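Peptidase, M20/M25/M40 family (Staphylococcus aureus, PDB 4EWT) probably hydrolyses the amide bond of N-acylated amino acids, as an aminoacylase-type amidohydrolase that carries two manganese ions in its active site. Local coordinates at residues A41-G46 / L115-A120; H101-D106 / A137-P142; M169-V174 / N367-S372; G280-D283 / V287-T290; L319-E324 / L373-E378. All blocks are in the same frame, centred on the assembly; numbering follows the deposited sequence.

Contact 1: residues A41-G46 / L115-A120; sequences AEFYKG and LAETLA
Phe-43, the last residue of helix 34-43, and Tyr-44 just after it pack on helix 105-120, in the alpha/beta domain that also holds the metal site. Phe-43 comes first. Its CG lies anti to the backbone N (chi1 173°), which sends the ring out toward Glu-117. There Phe-43 CZ comes to 3.3 Å from Glu-117 OE2. The two side chains cross at about a right angle, yet ring and carboxylate are close to parallel, their planes 16° apart. The same oxygen forms salt bridges with Lys-47 and Lys-15, and Glu-117 OE1 pairs with Lys-12. These lysines probably help to keep the carboxylate ionised. Lys-47 also makes a cation-pi contact with the Phe-43 ring, so one lysine links both partners.

Tyr-44 follows. Phe-43 turns an edge to the Tyr-44 ring, with Phe-43 CD2 3.8 Å above the plane of the Tyr-44 ring, over its centre. Leu-113 packs against both aromatic residues, and Val-62 of strand 60-65 touches Tyr-44. The tyrosine meets Ala-116 edge on. Tyr-44 CE1 lies 3.7 Å from Ala-116 CB. Tyr-44 OH is buried without a polar partner in the model, and it sits 3.3 Å from Ala-116 CB.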
# COMPACT_ATOMS: atom_id res chain seq x y z
N ALA A 41 53.27 -2.16 -15.30
CA ALA A 41 54.61 -2.37 -14.73
C ALA A 41 55.68 -2.39 -15.82
O ALA A 41 56.81 -1.92 -15.62
CB ALA A 41 54.66 -3.65 -13.91
N GLU A 42 55.36 -2.91 -16.99
CA GLU A 42 56.29 -2.89 -18.07
C GLU A 42 56.47 -1.52 -18.64
O GLU A 42 57.55 -1.21 -19.06
CB GLU A 42 55.90 -3.85 -19.18
CG GLU A 42 54.60 -3.52 -19.75
CD GLU A 42 54.61 -3.09 -21.18
OE1 GLU A 42 54.46 -1.87 -21.43
OE2 GLU A 42 54.67 -3.97 -22.07
N PHE A 43 55.43 -0.69 -18.65
CA PHE A 43 55.59 0.69 -19.14
C PHE A 43 56.72 1.44 -18.43
O PHE A 43 57.47 2.18 -19.06
CB PHE A 43 54.27 1.47 -19.04
CG PHE A 43 54.40 2.94 -19.38
CD1 PHE A 43 54.23 3.38 -20.69
CD2 PHE A 43 54.69 3.88 -18.38
CE1 PHE A 43 54.35 4.73 -21.00
CE2 PHE A 43 54.82 5.23 -18.69
CZ PHE A 43 54.65 5.66 -20.00
N TYR A 44 56.83 1.24 -17.12
CA TYR A 44 57.83 1.98 -16.34
C TYR A 44 59.27 1.44 -16.45
O TYR A 44 60.18 1.99 -15.84
CB TYR A 44 57.40 2.12 -14.88
CG TYR A 44 56.18 2.99 -14.71
CD1 TYR A 44 56.26 4.37 -14.88
CD2 TYR A 44 54.94 2.43 -14.39
CE1 TYR A 44 55.15 5.17 -14.74
CE2 TYR A 44 53.82 3.24 -14.23
CZ TYR A 44 53.94 4.60 -14.41
OH TYR A 44 52.86 5.41 -14.27
N LYS A 45 59.47 0.41 -17.25
CA LYS A 45 60.81 -0.12 -17.50
C LYS A 45 61.63 0.90 -18.26
O LYS A 45 61.17 1.45 -19.22
CB LYS A 45 60.77 -1.41 -18.31
CG LYS A 45 60.04 -2.55 -17.69
CD LYS A 45 60.65 -3.02 -16.44
CE LYS A 45 60.43 -4.49 -16.30
NZ LYS A 45 60.76 -4.98 -14.96
N GLY A 46 62.82 1.17 -17.76
CA GLY A 46 63.73 2.14 -18.38
C GLY A 46 63.48 3.57 -17.93
O GLY A 46 64.17 4.49 -18.38
N LEU A 115 51.78 11.07 -17.99
CA LEU A 115 52.06 12.12 -17.02
C LEU A 115 53.17 11.70 -16.05
O LEU A 115 54.03 12.50 -15.71
CB LEU A 115 50.80 12.50 -16.24
CG LEU A 115 51.00 13.46 -15.05
CD1 LEU A 115 51.54 14.81 -15.50
CD2 LEU A 115 49.69 13.63 -14.31
N ALA A 116 53.13 10.44 -15.62
CA ALA A 116 54.11 9.94 -14.66
C ALA A 116 55.52 9.94 -15.25
O ALA A 116 56.47 10.38 -14.60
CB ALA A 116 53.73 8.55 -14.18
N GLU A 117 55.63 9.45 -16.49
CA GLU A 117 56.87 9.52 -17.27
C GLU A 117 57.39 10.95 -17.33
O GLU A 117 58.58 11.20 -17.10
CB GLU A 117 56.61 9.00 -18.69
CG GLU A 117 57.76 9.24 -19.68
CD GLU A 117 57.42 8.81 -21.10
OE1 GLU A 117 57.64 9.61 -22.03
OE2 GLU A 117 56.92 7.69 -21.28
N THR A 118 56.47 11.88 -17.60
CA THR A 118 56.81 13.30 -17.73
C THR A 118 57.27 13.90 -16.40
O THR A 118 58.30 14.57 -16.36
CB THR A 118 55.64 14.10 -18.30
OG1 THR A 118 55.22 13.51 -19.54
CG2 THR A 118 56.05 15.54 -18.56
N LEU A 119 56.53 13.65 -15.32
CA LEU A 119 56.94 14.14 -13.99
C LEU A 119 58.29 13.56 -13.57
O LEU A 119 59.05 14.22 -12.87
CB LEU A 119 55.87 13.84 -12.93
CG LEU A 119 54.52 14.58 -13.02
CD1 LEU A 119 53.53 14.03 -12.00
CD2 LEU A 119 54.69 16.10 -12.84
N ALA A 120 58.58 12.34 -14.02
CA ALA A 120 59.85 11.67 -13.72
C ALA A 120 61.07 12.35 -14.36
O ALA A 120 62.19 12.21 -13.85
CB ALA A 120 59.80 10.20 -14.14

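Contact 2: residues H101-D106 / A137-P142; sequences HACGHD and AEEVPP. With MN (manganese (II) ion), chain F; MN (manganese (II) ion), chain E.
The dinuclear manganese site of this M20-family hydrolase joins Cys-103 and His-105 to Glu-138 and Glu-139. Cys-103 lies in the loop just before helix 105-120, and His-105 is in its first turn. The glutamates lie in the loop after strand 129-135. Cys-103 is the bridge. Cys-103 SG binds the manganese of chain E at 2.4 Å and the manganese of chain F at 2.6 Å. The torsion chi1 of -150° turns this sulfur away from the backbone N and in between the metals.

Each ion then takes its own ligands. His-105 NE2 binds the manganese of chain F at 2.3 Å, and His-164 and water 2 bind it too. Glu-139 OE2 binds the manganese of chain E at 2.2 Å, and His-362 completes its protein ligands. Water 1 is a second bridge, 2.5 Å from the manganese of chain F and 2.4 Å from that of chain E. It donates a hydrogen bond to Glu-138 OE1, although the modelled length is so short as to be doubtful.

Glu-138 OE2 accepts from the backbone N of Asp-334, which probably helps to orient that carboxylate. The backbone N of Glu-139 donates to Asp-80 OD2. The two carboxylates meet the His-105 ring differently. That of Glu-139 is nearly parallel to the ring, 10° off. That of Glu-138 is steeply turned, 77° off, and Glu-138 OE1 lies at the ring edge, in plane, 3.3 Å from His-105 CE1.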
# COMPACT_ATOMS: atom_id res chain seq x y z
N HIS A 101 36.02 -1.63 -21.56
CA HIS A 101 36.32 -0.43 -20.76
C HIS A 101 35.22 0.62 -20.94
O HIS A 101 35.40 1.61 -21.67
CB HIS A 101 37.69 0.16 -21.10
CG HIS A 101 38.81 -0.43 -20.31
ND1 HIS A 101 38.93 -0.26 -18.94
CD2 HIS A 101 39.88 -1.18 -20.69
CE1 HIS A 101 40.02 -0.89 -18.52
NE2 HIS A 101 40.61 -1.45 -19.56
N ALA A 102 34.09 0.39 -20.27
CA ALA A 102 32.90 1.22 -20.40
C ALA A 102 32.82 2.38 -19.40
O ALA A 102 31.77 3.01 -19.27
CB ALA A 102 31.63 0.34 -20.31
N CYS A 103 33.92 2.66 -18.70
CA CYS A 103 33.97 3.74 -17.69
C CYS A 103 35.20 4.65 -17.85
O CYS A 103 35.46 5.52 -17.00
CB CYS A 103 33.92 3.17 -16.27
SG CYS A 103 33.15 4.25 -15.03
N GLY A 104 35.97 4.44 -18.92
CA GLY A 104 37.10 5.31 -19.26
C GLY A 104 38.34 5.04 -18.44
O GLY A 104 39.25 5.87 -18.40
N HIS A 105 38.40 3.87 -17.80
CA HIS A 105 39.56 3.47 -16.99
C HIS A 105 40.81 3.27 -17.85
O HIS A 105 41.92 3.49 -17.39
CB HIS A 105 39.25 2.20 -16.19
CG HIS A 105 38.23 2.38 -15.11
ND1 HIS A 105 37.98 1.41 -14.16
CD2 HIS A 105 37.41 3.42 -14.81
CE1 HIS A 105 37.04 1.83 -13.34
NE2 HIS A 105 36.68 3.05 -13.71
N ASP A 106 40.61 2.86 -19.10
CA ASP A 106 41.70 2.81 -20.08
C ASP A 106 42.27 4.22 -20.31
O ASP A 106 43.49 4.39 -20.38
CB ASP A 106 41.23 2.20 -21.40
CG ASP A 106 40.01 2.91 -21.98
OD1 ASP A 106 39.17 3.43 -21.21
OD2 ASP A 106 39.89 2.94 -23.22
N ALA A 137 40.28 -3.34 -9.82
CA ALA A 137 39.12 -3.78 -9.03
C ALA A 137 38.22 -2.66 -8.47
O ALA A 137 37.56 -2.86 -7.45
CB ALA A 137 39.59 -4.71 -7.90
N GLU A 138 38.19 -1.51 -9.13
CA GLU A 138 37.35 -0.39 -8.69
C GLU A 138 35.85 -0.74 -8.78
O GLU A 138 35.07 -0.34 -7.92
CB GLU A 138 37.67 0.87 -9.51
CG GLU A 138 36.97 2.16 -9.04
CD GLU A 138 35.51 2.27 -9.47
OE1 GLU A 138 35.16 1.79 -10.58
OE2 GLU A 138 34.70 2.85 -8.70
N GLU A 139 35.47 -1.51 -9.80
CA GLU A 139 34.07 -1.67 -10.18
C GLU A 139 33.24 -2.63 -9.34
O GLU A 139 32.00 -2.50 -9.26
CB GLU A 139 33.97 -2.06 -11.65
CG GLU A 139 34.46 -0.99 -12.61
CD GLU A 139 33.52 0.21 -12.72
OE1 GLU A 139 32.56 0.32 -11.93
OE2 GLU A 139 33.76 1.06 -13.60
N VAL A 140 33.90 -3.62 -8.74
CA VAL A 140 33.19 -4.70 -8.04
C VAL A 140 33.63 -4.76 -6.57
O VAL A 140 34.82 -4.85 -6.29
CB VAL A 140 33.41 -6.08 -8.72
CG1 VAL A 140 32.50 -7.14 -8.11
CG2 VAL A 140 33.20 -5.99 -10.22
N PRO A 141 32.67 -4.67 -5.63
CA PRO A 141 32.95 -4.85 -4.19
C PRO A 141 33.70 -6.17 -3.94
O PRO A 141 33.41 -7.17 -4.60
CB PRO A 141 31.55 -4.92 -3.57
CG PRO A 141 30.67 -4.15 -4.50
CD PRO A 141 31.25 -4.34 -5.88
N PRO A 142 34.66 -6.18 -2.99
CA PRO A 142 35.06 -5.13 -2.04
C PRO A 142 35.90 -4.00 -2.65
O PRO A 142 36.17 -3.01 -1.98
CB PRO A 142 35.87 -5.89 -1.00
CG PRO A 142 36.49 -7.00 -1.77
CD PRO A 142 35.49 -7.39 -2.82
MN MN F . 35.00 4.52 -13.23
MN MN E . 32.24 2.60 -13.49
O HOH W 1 33.58 3.32 -11.60
O HOH W 2 36.40 4.89 -11.49

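Contact 3: residues M169-V174 / N367-S372; sequences MKTGKV and NISEKS
Thr-171 touches both Ser-369 and Lys-371 and gives up more surface here than either. It sits in the loop before strand 173-176 of the mixed sheet. The other two lie in the turn that leads into helix 372-386, so the contact ties sheet to helix within the alpha/beta domain. The two branches of Thr-171 divide the work. Its hydroxyl sits beside the backbone N (chi1 -50°) and the methyl lies anti to that N. Thr-171 OG1 rests 3.5 Å from Ser-369 CB, but its hydrogen bond is with Ala-352 O. Thr-171 CG2 reaches Lys-371 CG, also at 3.5 Å, and the two side chains cross at about a right angle. The lysine therefore takes part with its aliphatic stem.

Ser-369 OG is also 3.5 Å from Thr-171 CG2. That OG accepts a capping bond of 3.3 Å from Lys-371 N. A type I turn runs from Ser-369 to Ser-372. Ser-369 O takes two donors from the last residue of this turn: Ser-372 N, and Ser-372 OG at 2.9 Å.

No hydrogen bond crosses between 169-174 and 367-372. What joins the two loops is van der Waals packing of a threonine against a turn that its own bonds already shape.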
# COMPACT_ATOMS: atom_id res chain seq x y z
N MET A 169 29.68 15.10 -19.53
CA MET A 169 30.00 16.52 -19.31
C MET A 169 30.82 17.09 -20.46
O MET A 169 31.61 16.39 -21.10
CB MET A 169 30.71 16.72 -17.98
CG MET A 169 29.98 16.14 -16.78
SD MET A 169 30.82 16.54 -15.25
CE MET A 169 30.06 18.11 -14.85
N LYS A 170 30.64 18.39 -20.70
CA LYS A 170 31.20 19.08 -21.87
C LYS A 170 32.72 19.10 -21.88
O LYS A 170 33.36 19.56 -20.93
CB LYS A 170 30.65 20.50 -21.94
CG LYS A 170 30.78 21.16 -23.32
CD LYS A 170 29.53 21.98 -23.64
CE LYS A 170 28.30 21.07 -23.78
NZ LYS A 170 27.02 21.77 -23.47
N THR A 171 33.29 18.58 -22.97
CA THR A 171 34.73 18.62 -23.21
C THR A 171 35.19 20.06 -23.34
O THR A 171 34.45 20.92 -23.84
CB THR A 171 35.10 17.82 -24.48
OG1 THR A 171 34.50 16.51 -24.41
CG2 THR A 171 36.60 17.65 -24.61
N GLY A 172 36.41 20.33 -22.88
CA GLY A 172 36.96 21.67 -22.90
C GLY A 172 37.12 22.28 -21.52
O GLY A 172 37.59 23.41 -21.39
N LYS A 173 36.73 21.53 -20.49
CA LYS A 173 36.91 21.97 -19.10
C LYS A 173 36.92 20.86 -18.05
O LYS A 173 36.55 19.72 -18.33
CB LYS A 173 35.92 23.07 -18.71
CG LYS A 173 34.51 22.91 -19.20
CD LYS A 173 33.79 24.24 -19.11
CE LYS A 173 32.46 24.21 -19.86
NZ LYS A 173 32.03 25.60 -20.19
N VAL A 174 37.38 21.22 -16.86
CA VAL A 174 37.43 20.32 -15.70
C VAL A 174 36.46 20.80 -14.63
O VAL A 174 36.21 22.00 -14.50
CB VAL A 174 38.86 20.20 -15.09
CG1 VAL A 174 39.77 19.40 -16.01
CG2 VAL A 174 39.46 21.56 -14.79
N ASN A 367 31.33 6.22 -25.14
CA ASN A 367 32.48 6.81 -25.84
C ASN A 367 32.81 8.20 -25.31
O ASN A 367 31.93 8.95 -24.89
CB ASN A 367 32.25 6.86 -27.36
CG ASN A 367 33.55 6.89 -28.16
OD1 ASN A 367 34.63 7.22 -27.65
ND2 ASN A 367 33.45 6.54 -29.44
N ILE A 368 34.10 8.53 -25.35
CA ILE A 368 34.60 9.81 -24.87
C ILE A 368 35.38 10.57 -25.96
O ILE A 368 35.92 9.96 -26.89
CB ILE A 368 35.50 9.62 -23.62
CG1 ILE A 368 36.65 8.65 -23.93
CG2 ILE A 368 34.67 9.14 -22.43
CD1 ILE A 368 37.57 8.33 -22.75
N SER A 369 35.41 11.88 -25.85
CA SER A 369 36.31 12.66 -26.62
C SER A 369 37.72 12.40 -26.11
O SER A 369 37.98 12.50 -24.94
CB SER A 369 35.99 14.10 -26.44
OG SER A 369 37.18 14.81 -26.56
N GLU A 370 38.62 12.06 -27.02
CA GLU A 370 39.97 11.65 -26.64
C GLU A 370 40.87 12.81 -26.23
O GLU A 370 42.01 12.59 -25.80
CB GLU A 370 40.62 10.81 -27.75
CG GLU A 370 40.15 9.35 -27.75
CD GLU A 370 40.82 8.50 -28.82
OE1 GLU A 370 40.84 8.91 -29.99
OE2 GLU A 370 41.31 7.40 -28.48
N LYS A 371 40.36 14.03 -26.35
CA LYS A 371 41.12 15.19 -25.88
C LYS A 371 40.93 15.45 -24.39
O LYS A 371 41.48 16.41 -23.84
CB LYS A 371 40.82 16.43 -26.73
CG LYS A 371 39.44 17.00 -26.59
CD LYS A 371 39.16 18.00 -27.72
CE LYS A 371 39.03 17.31 -29.07
NZ LYS A 371 39.09 18.29 -30.20
N SER A 372 40.15 14.58 -23.74
CA SER A 372 40.09 14.53 -22.28
C SER A 372 41.41 14.00 -21.71
O SER A 372 41.74 14.29 -20.56
CB SER A 372 38.94 13.64 -21.81
OG SER A 372 39.09 12.31 -22.28

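Contact 4: residues G280-D283 / V287-T290; sequences GLED and VTCT
Val-287 packs back on Leu-281 and Glu-282 just after the tight connection from helix 264-285 to strand 288-295. This alpha-beta unit belongs to the smaller domain, where helices lie on an antiparallel sheet. Val-287 CG2 comes to 3.5 Å from Leu-281 O and 4.1 Å from Leu-281 CD2. Its carbonyl faces Glu-282, with Val-287 O 3.2 Å from Glu-282 CA in a CA-H...O contact. Ala-211 of helix 208-226 touches the same valine.

Thr-288 points away from the helix. Thr-288 CG2 only grazes the carboxylate, 3.9 Å from Glu-282 OE2.

Cys-289 turns back toward the helix. Cys-289 SG lies 4.0 Å from Leu-281 CD2, and Cys-289 CB lies 3.8 Å from Glu-282 CG. Leu-190 of strand 179-193 packs against the cysteine as well. Leu-281 in turn packs on Met-284 of the second subunit, so the helix side of the contact reaches the subunit interface.

Glu-282 supplies the one hydrogen bond across. Its CG is beside the backbone N (chi1 -55°), and the extended chain beyond runs out to the strand. Cys-289 N donates almost straight, at 173°, to the anti lone pair of Glu-282 OE2, 2.8 Å away.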
# COMPACT_ATOMS: atom_id res chain seq x y z
N GLY A 280 9.33 -4.56 11.95
CA GLY A 280 7.92 -4.29 12.12
C GLY A 280 7.03 -5.16 11.24
O GLY A 280 5.90 -5.48 11.61
N LEU A 281 7.55 -5.55 10.07
CA LEU A 281 6.81 -6.46 9.20
C LEU A 281 6.51 -7.80 9.89
O LEU A 281 5.44 -8.38 9.69
CB LEU A 281 7.57 -6.72 7.89
CG LEU A 281 6.68 -7.19 6.74
CD1 LEU A 281 6.04 -5.96 6.08
CD2 LEU A 281 7.54 -7.94 5.73
N GLU A 282 7.43 -8.25 10.74
CA GLU A 282 7.22 -9.48 11.50
C GLU A 282 6.01 -9.38 12.42
O GLU A 282 5.23 -10.32 12.52
CB GLU A 282 8.45 -9.88 12.33
CG GLU A 282 9.74 -10.02 11.58
CD GLU A 282 10.82 -10.60 12.48
OE1 GLU A 282 10.94 -10.13 13.63
OE2 GLU A 282 11.52 -11.54 12.07
N ASP A 283 5.85 -8.25 13.09
CA ASP A 283 4.69 -8.07 13.98
C ASP A 283 3.41 -7.81 13.18
O ASP A 283 2.34 -8.31 13.54
CB ASP A 283 4.95 -6.93 14.96
CG ASP A 283 6.23 -7.11 15.72
OD1 ASP A 283 6.25 -7.89 16.70
OD2 ASP A 283 7.24 -6.46 15.35
N VAL A 287 5.08 -12.74 9.97
CA VAL A 287 6.11 -13.43 9.22
C VAL A 287 7.42 -13.40 10.00
O VAL A 287 7.53 -12.64 10.96
CB VAL A 287 6.34 -12.77 7.85
CG1 VAL A 287 5.20 -13.12 6.89
CG2 VAL A 287 6.52 -11.24 7.99
N THR A 288 8.40 -14.21 9.59
CA THR A 288 9.76 -14.10 10.12
C THR A 288 10.63 -13.45 9.04
O THR A 288 10.62 -13.89 7.89
CB THR A 288 10.35 -15.48 10.48
OG1 THR A 288 9.40 -16.18 11.27
CG2 THR A 288 11.65 -15.36 11.28
N CYS A 289 11.38 -12.41 9.42
CA CYS A 289 12.22 -11.71 8.46
C CYS A 289 13.68 -11.96 8.77
O CYS A 289 14.09 -11.86 9.93
CB CYS A 289 11.98 -10.22 8.56
SG CYS A 289 10.44 -9.74 7.80
N THR A 290 14.46 -12.28 7.75
CA THR A 290 15.92 -12.39 7.89
C THR A 290 16.57 -11.35 7.00
O THR A 290 16.61 -11.49 5.78
CB THR A 290 16.44 -13.81 7.57
OG1 THR A 290 15.60 -14.77 8.21
CG2 THR A 290 17.90 -14.01 8.06

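Contact 5: residues L319-E324 / L373-E378; sequences LDFGVE and LLISAE
Phe-321 meets Ile-375 with a ring face and Glu-378 with a ring edge. Ile-375 CG2 stands over the face, 3.8 Å from the centroid of the Phe-321 ring and 15° off its normal. This is a CH-pi contact. Glu-378 OE1 comes in at the edge, in the ring plane, 3.3 Å from Phe-321 CE2. Its carboxylate is nearly coplanar with the ring, 18° off. The oxygen thus faces ring C-H groups, whose slight positive charge probably suits it. The stem of the glutamate also touches, with Glu-378 CB 3.7 Å from Phe-321 CE2.

The opposite face is covered as well. Leu-319 CB lies 3.7 Å above that face of the Phe-321 ring, toward its rim. Phe-321 has its CG between the backbone N and the carbonyl carbon (chi1 54°), and this aims the ring at the helix.

Further out, Val-174 of the adjacent strand packs on both Phe-321 and Ile-375. Ile-6 of helix 2-11 touches Leu-319 and Glu-378, and Lys-10 also touches Glu-378. Through Phe-321, just before strand 322-325, the edge of the mixed sheet packs on helix 372-386. Such helix-on-sheet packing is typical of the alpha/beta domain of M20 peptidases.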
# COMPACT_ATOMS: atom_id res chain seq x y z
N LEU A 319 45.35 27.66 -18.28
CA LEU A 319 45.58 26.63 -19.30
C LEU A 319 44.55 26.76 -20.43
O LEU A 319 43.73 27.68 -20.43
CB LEU A 319 45.51 25.22 -18.68
CG LEU A 319 46.22 24.76 -17.40
CD1 LEU A 319 47.67 25.22 -17.30
CD2 LEU A 319 45.44 25.15 -16.15
N ASP A 320 44.53 25.79 -21.30
CA ASP A 320 43.66 25.85 -22.41
C ASP A 320 42.32 25.15 -22.18
O ASP A 320 41.69 24.64 -23.09
CB ASP A 320 44.36 25.24 -23.57
CG ASP A 320 44.18 26.03 -24.79
OD1 ASP A 320 45.00 26.94 -25.02
OD2 ASP A 320 43.20 25.76 -25.51
N PHE A 321 41.92 25.16 -20.92
CA PHE A 321 40.62 24.62 -20.48
C PHE A 321 40.07 25.37 -19.26
O PHE A 321 40.83 25.85 -18.42
CB PHE A 321 40.69 23.11 -20.21
CG PHE A 321 41.78 22.69 -19.25
CD1 PHE A 321 41.56 22.73 -17.87
CD2 PHE A 321 43.01 22.25 -19.72
CE1 PHE A 321 42.56 22.35 -16.98
CE2 PHE A 321 44.01 21.86 -18.84
CZ PHE A 321 43.79 21.91 -17.46
N GLY A 322 38.74 25.45 -19.19
CA GLY A 322 38.06 26.12 -18.08
C GLY A 322 37.95 25.25 -16.83
O GLY A 322 38.11 24.03 -16.90
N VAL A 323 37.69 25.89 -15.70
CA VAL A 323 37.52 25.20 -14.43
C VAL A 323 36.27 25.75 -13.75
O VAL A 323 36.16 26.96 -13.56
CB VAL A 323 38.72 25.41 -13.48
CG1 VAL A 323 38.65 24.46 -12.29
CG2 VAL A 323 40.04 25.24 -14.22
N GLU A 324 35.33 24.87 -13.41
CA GLU A 324 34.09 25.32 -12.76
C GLU A 324 33.40 24.29 -11.86
O GLU A 324 33.62 23.08 -11.99
CB GLU A 324 33.09 25.87 -13.79
CG GLU A 324 32.69 24.89 -14.89
CD GLU A 324 31.54 25.41 -15.73
OE1 GLU A 324 31.78 25.83 -16.88
OE2 GLU A 324 30.40 25.42 -15.23
N LEU A 373 42.15 13.24 -22.51
CA LEU A 373 43.43 12.66 -22.08
C LEU A 373 44.45 13.74 -21.72
O LEU A 373 44.99 13.75 -20.61
CB LEU A 373 44.02 11.72 -23.15
CG LEU A 373 43.36 10.36 -23.40
CD1 LEU A 373 43.83 9.78 -24.72
CD2 LEU A 373 43.65 9.38 -22.28
N LEU A 374 44.68 14.64 -22.66
CA LEU A 374 45.66 15.71 -22.49
C LEU A 374 45.25 16.67 -21.37
O LEU A 374 46.08 17.05 -20.54
CB LEU A 374 45.87 16.46 -23.82
CG LEU A 374 46.82 17.66 -23.88
CD1 LEU A 374 48.22 17.32 -23.38
CD2 LEU A 374 46.86 18.24 -25.29
N ILE A 375 43.97 17.02 -21.34
CA ILE A 375 43.42 17.91 -20.32
C ILE A 375 43.60 17.35 -18.91
O ILE A 375 43.91 18.09 -17.98
CB ILE A 375 41.92 18.24 -20.59
CG1 ILE A 375 41.78 19.08 -21.86
CG2 ILE A 375 41.29 18.97 -19.40
CD1 ILE A 375 40.32 19.25 -22.33
N SER A 376 43.41 16.04 -18.76
CA SER A 376 43.61 15.36 -17.48
C SER A 376 45.07 15.45 -17.02
O SER A 376 45.35 15.80 -15.87
CB SER A 376 43.15 13.91 -17.57
OG SER A 376 41.76 13.84 -17.83
N ALA A 377 45.99 15.14 -17.93
CA ALA A 377 47.41 15.20 -17.62
C ALA A 377 47.85 16.62 -17.26
O ALA A 377 48.55 16.82 -16.26
CB ALA A 377 48.24 14.66 -18.78
N GLU A 378 47.42 17.60 -18.05
CA GLU A 378 47.75 19.01 -17.81
C GLU A 378 47.24 19.47 -16.45
O GLU A 378 47.97 20.12 -15.69
CB GLU A 378 47.19 19.91 -18.92
CG GLU A 378 48.01 19.92 -20.21
CD GLU A 378 47.32 20.66 -21.35
OE1 GLU A 378 46.17 21.11 -21.17
OE2 GLU A 378 47.92 20.78 -22.44

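In the fold
Contact 2 is the dimanganese site. Contacts 1, 3 and 5 share its alpha/beta domain, with centres about 22, 19 and 23 Å from its own. Contact 4 lies in the smaller domain, about 37 Å from contact 2 and 57 Å from contact 1, centre to centre. Helix 105-120 supplies a metal ligand at its start and packs in contact 1 further on. Contacts 3 and 5 have centres about 9 Å apart. Their strands pair in the mixed sheet, with a probable hydrogen bond of 2.9 Å from Val-174 N to Gly-322 O. Contact 5 also touches contact 1, Leu-115 CD1 lying 3.7 Å from Ala-377 O. Contacts 3 and 5 each come within about 5 Å of contact 2 (nearest atoms).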